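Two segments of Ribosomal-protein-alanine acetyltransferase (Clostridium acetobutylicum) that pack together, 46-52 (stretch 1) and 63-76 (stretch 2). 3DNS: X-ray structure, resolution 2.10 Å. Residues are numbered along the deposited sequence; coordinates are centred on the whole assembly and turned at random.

Stretch 1 (46-52) FCMFRMK
Stretch 2 (63-76) YIKEILSVFMEFLF

This is a purely apolar contact in which a helix lies nearly antiparallel across one face of a β-strand, with no hydrogen bond between the two. Residues 46-52 are strand, with phi from -136° to -98° and psi from 115° to 160°. Residues 63-76 are helix, near -63/-45. Backbone hydrogen bonds from N to the O four residues earlier run from Ile67 N to Tyr63 O (2.8 Å) through Phe76 N to Met72 O (2.8 Å).

The axes approach to 10.9 Å, and their N-to-C directions differ by 153°. The register therefore runs in reverse. CA of Cys47 is 8.1 Å from CA of Leu75, CA of Phe49 is 11.0 Å from CA of Phe71, and CA of Met51 is 9.7 Å from CA of Leu68. The wider middle spacing accommodates two aromatic rings.

Strand alternation sends Cys47, Phe49 and Met51 toward the helix, while Met48 points away. Cys47 is t; its SG lies 4.2 Å from CD1 of Leu75 (m, t).

Phe49 is p, with chi2 at 94°. Phe71 is t, with chi2 at 60°, and turns its edge to the face of Phe49. The centroids are 5.2 Å apart and the planes meet at 87°, so weakly positive ring hydrogens face the π cloud. Phe49 CZ is 3.7 Å from Phe71 CD2. Phe49 CZ is also 3.7 Å from CE of Met72 (m, m, p), which sits at the edge of the Phe49 ring. Phe49 CE2 reaches Leu75 CD1 at 3.8 Å.

Met51, a selenomethionine like Met72, is t, t, p. The chain is extended to SE and turns at chi3, reaching the earlier helical turns. Met51 SE lies 4.1 Å from CG2 of Ile67 (m, t). Met51 CE lies 4.2 Å from CG2 of Ile64 (m, m) and 4.3 Å from CD2 of Leu68 (m, t). Dispersion and burial of these apolar groups favour the contact, which covers 317 Å² in all.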

# COMPACT_ATOMS: atom_id res chain seq x y z
N PHE A 46 7.37 27.84 6.96
CA PHE A 46 7.21 26.62 7.79
C PHE A 46 6.25 25.68 7.07
O PHE A 46 5.22 26.11 6.55
CB PHE A 46 6.68 27.01 9.18
CG PHE A 46 6.29 25.82 10.07
CD1 PHE A 46 7.26 24.99 10.59
CD2 PHE A 46 4.98 25.54 10.33
CE1 PHE A 46 6.96 23.90 11.35
CE2 PHE A 46 4.64 24.45 11.11
CZ PHE A 46 5.64 23.62 11.63
N CYS A 47 6.62 24.41 6.97
CA CYS A 47 5.76 23.40 6.40
C CYS A 47 5.80 22.19 7.27
O CYS A 47 6.89 21.67 7.51
CB CYS A 47 6.22 22.98 4.99
SG CYS A 47 5.12 21.74 4.26
N MSE A 48 4.62 21.71 7.72
CA MSE A 48 4.47 20.49 8.54
C MSE A 48 3.53 19.58 7.79
O MSE A 48 2.47 20.03 7.39
CB MSE A 48 3.89 20.76 9.94
CG MSE A 48 3.60 19.51 10.73
SE MSE A 48 3.60 19.84 12.68
CE MSE A 48 2.06 21.04 12.66
N PHE A 49 3.95 18.33 7.58
CA PHE A 49 3.09 17.33 6.94
C PHE A 49 3.08 15.99 7.63
O PHE A 49 4.00 15.65 8.40
CB PHE A 49 3.42 17.14 5.48
CG PHE A 49 4.81 16.67 5.19
CD1 PHE A 49 5.08 15.34 5.04
CD2 PHE A 49 5.84 17.57 4.99
CE1 PHE A 49 6.35 14.91 4.69
CE2 PHE A 49 7.11 17.13 4.65
CZ PHE A 49 7.35 15.78 4.52
N ARG A 50 2.02 15.24 7.33
CA ARG A 50 1.86 13.85 7.79
C ARG A 50 2.17 12.90 6.63
O ARG A 50 1.63 13.07 5.53
CB ARG A 50 0.44 13.60 8.29
CG ARG A 50 0.22 12.16 8.73
CD ARG A 50 -1.08 12.00 9.48
NE ARG A 50 -1.00 12.45 10.88
CZ ARG A 50 -1.55 13.57 11.34
NH1 ARG A 50 -2.18 14.39 10.51
NH2 ARG A 50 -1.47 13.89 12.61
N MSE A 51 3.07 11.93 6.86
CA MSE A 51 3.40 10.97 5.82
C MSE A 51 2.89 9.60 6.22
O MSE A 51 3.25 9.08 7.23
CB MSE A 51 4.87 10.89 5.56
CG MSE A 51 5.21 9.93 4.42
SE MSE A 51 7.16 10.01 3.91
CE MSE A 51 7.85 9.11 5.48
N LYS A 52 1.95 9.08 5.46
CA LYS A 52 1.38 7.77 5.70
C LYS A 52 2.11 6.84 4.75
O LYS A 52 2.34 7.17 3.58
CB LYS A 52 -0.12 7.77 5.42
CG LYS A 52 -0.90 8.60 6.45
CD LYS A 52 -2.40 8.37 6.31
CE LYS A 52 -3.17 9.14 7.35
NZ LYS A 52 -2.62 8.75 8.69
N TYR A 63 13.86 3.25 0.02
CA TYR A 63 12.79 3.99 -0.70
C TYR A 63 12.30 5.15 0.12
O TYR A 63 12.16 6.26 -0.38
CB TYR A 63 11.63 3.05 -1.10
CG TYR A 63 11.83 2.35 -2.43
CD1 TYR A 63 12.98 1.60 -2.70
CD2 TYR A 63 10.86 2.45 -3.44
CE1 TYR A 63 13.16 0.93 -3.96
CE2 TYR A 63 11.02 1.81 -4.68
CZ TYR A 63 12.17 1.06 -4.93
OH TYR A 63 12.27 0.45 -6.16
N ILE A 64 12.06 4.91 1.40
CA ILE A 64 11.67 5.99 2.31
C ILE A 64 12.69 7.11 2.30
O ILE A 64 12.32 8.27 2.25
CB ILE A 64 11.45 5.45 3.71
CG1 ILE A 64 10.34 4.37 3.71
CG2 ILE A 64 11.05 6.55 4.68
CD1 ILE A 64 9.22 4.73 2.82
N LYS A 65 13.97 6.76 2.40
CA LYS A 65 15.07 7.73 2.31
C LYS A 65 14.97 8.55 1.04
O LYS A 65 15.22 9.78 1.07
CB LYS A 65 16.46 7.05 2.37
CG LYS A 65 16.99 6.86 3.77
CD LYS A 65 18.42 6.25 3.81
CE LYS A 65 18.43 4.79 4.26
NZ LYS A 65 19.80 4.37 4.78
N GLU A 66 14.69 7.89 -0.07
CA GLU A 66 14.55 8.59 -1.35
C GLU A 66 13.35 9.53 -1.30
O GLU A 66 13.43 10.70 -1.74
CB GLU A 66 14.42 7.61 -2.51
CG GLU A 66 14.18 8.29 -3.85
CD GLU A 66 14.23 7.32 -5.00
OE1 GLU A 66 15.28 6.71 -5.22
OE2 GLU A 66 13.23 7.16 -5.69
N ILE A 67 12.23 9.06 -0.78
CA ILE A 67 11.03 9.89 -0.79
C ILE A 67 11.31 11.19 -0.01
O ILE A 67 11.03 12.29 -0.44
CB ILE A 67 9.81 9.09 -0.20
CG1 ILE A 67 9.44 7.92 -1.13
CG2 ILE A 67 8.58 10.00 0.10
CD1 ILE A 67 8.66 6.77 -0.46
N LEU A 68 11.89 11.03 1.17
CA LEU A 68 12.20 12.15 2.02
C LEU A 68 13.21 13.08 1.36
O LEU A 68 13.08 14.28 1.42
CB LEU A 68 12.73 11.62 3.37
CG LEU A 68 11.70 11.06 4.34
CD1 LEU A 68 12.42 10.23 5.46
CD2 LEU A 68 10.84 12.20 4.99
N SER A 69 14.22 12.52 0.70
CA SER A 69 15.25 13.30 0.06
C SER A 69 14.66 14.09 -1.09
O SER A 69 14.92 15.27 -1.21
CB SER A 69 16.44 12.43 -0.39
OG SER A 69 17.11 11.93 0.75
N VAL A 70 13.86 13.44 -1.90
CA VAL A 70 13.16 14.07 -3.02
C VAL A 70 12.29 15.22 -2.57
O VAL A 70 12.36 16.32 -3.16
CB VAL A 70 12.27 13.04 -3.83
CG1 VAL A 70 11.42 13.76 -4.85
CG2 VAL A 70 13.16 11.93 -4.57
N PHE A 71 11.47 14.97 -1.54
CA PHE A 71 10.50 15.97 -1.07
C PHE A 71 11.19 17.13 -0.34
O PHE A 71 10.81 18.29 -0.46
CB PHE A 71 9.39 15.30 -0.25
CG PHE A 71 8.08 16.05 -0.26
CD1 PHE A 71 7.40 16.30 -1.45
CD2 PHE A 71 7.52 16.52 0.92
CE1 PHE A 71 6.18 16.98 -1.45
CE2 PHE A 71 6.33 17.24 0.92
CZ PHE A 71 5.66 17.47 -0.25
N MSE A 72 12.25 16.84 0.41
CA MSE A 72 12.99 17.92 1.10
C MSE A 72 13.65 18.86 0.10
O MSE A 72 13.63 20.05 0.25
CB MSE A 72 14.10 17.35 2.03
CG MSE A 72 13.69 16.66 3.34
SE MSE A 72 12.26 17.51 4.30
CE MSE A 72 10.81 16.58 3.33
N GLU A 73 14.28 18.30 -0.92
CA GLU A 73 14.88 19.10 -1.98
C GLU A 73 13.84 20.05 -2.58
O GLU A 73 14.12 21.26 -2.78
CB GLU A 73 15.52 18.23 -3.07
CG GLU A 73 16.12 19.03 -4.31
CD GLU A 73 17.42 19.74 -4.01
OE1 GLU A 73 18.01 19.47 -2.93
OE2 GLU A 73 17.89 20.56 -4.86
N PHE A 74 12.67 19.51 -2.86
CA PHE A 74 11.51 20.30 -3.32
C PHE A 74 11.10 21.44 -2.37
O PHE A 74 10.90 22.56 -2.80
CB PHE A 74 10.29 19.37 -3.48
CG PHE A 74 9.00 20.09 -3.96
CD1 PHE A 74 8.95 20.73 -5.19
CD2 PHE A 74 7.86 20.10 -3.16
CE1 PHE A 74 7.78 21.36 -5.59
CE2 PHE A 74 6.72 20.73 -3.54
CZ PHE A 74 6.66 21.35 -4.74
N LEU A 75 10.90 21.12 -1.10
CA LEU A 75 10.49 22.12 -0.10
C LEU A 75 11.54 23.18 0.19
O LEU A 75 11.23 24.41 0.20
CB LEU A 75 10.06 21.39 1.20
CG LEU A 75 8.75 20.53 1.18
CD1 LEU A 75 8.46 19.93 2.54
CD2 LEU A 75 7.53 21.28 0.74
N PHE A 76 12.77 22.73 0.45
CA PHE A 76 13.89 23.63 0.76
C PHE A 76 14.43 24.42 -0.42
O PHE A 76 14.77 25.57 -0.24
CB PHE A 76 15.07 22.88 1.41
CG PHE A 76 14.75 22.32 2.74
CD1 PHE A 76 14.34 23.16 3.78
CD2 PHE A 76 14.83 20.95 2.99
CE1 PHE A 76 14.04 22.66 5.03
CE2 PHE A 76 14.54 20.44 4.27
CZ PHE A 76 14.14 21.27 5.28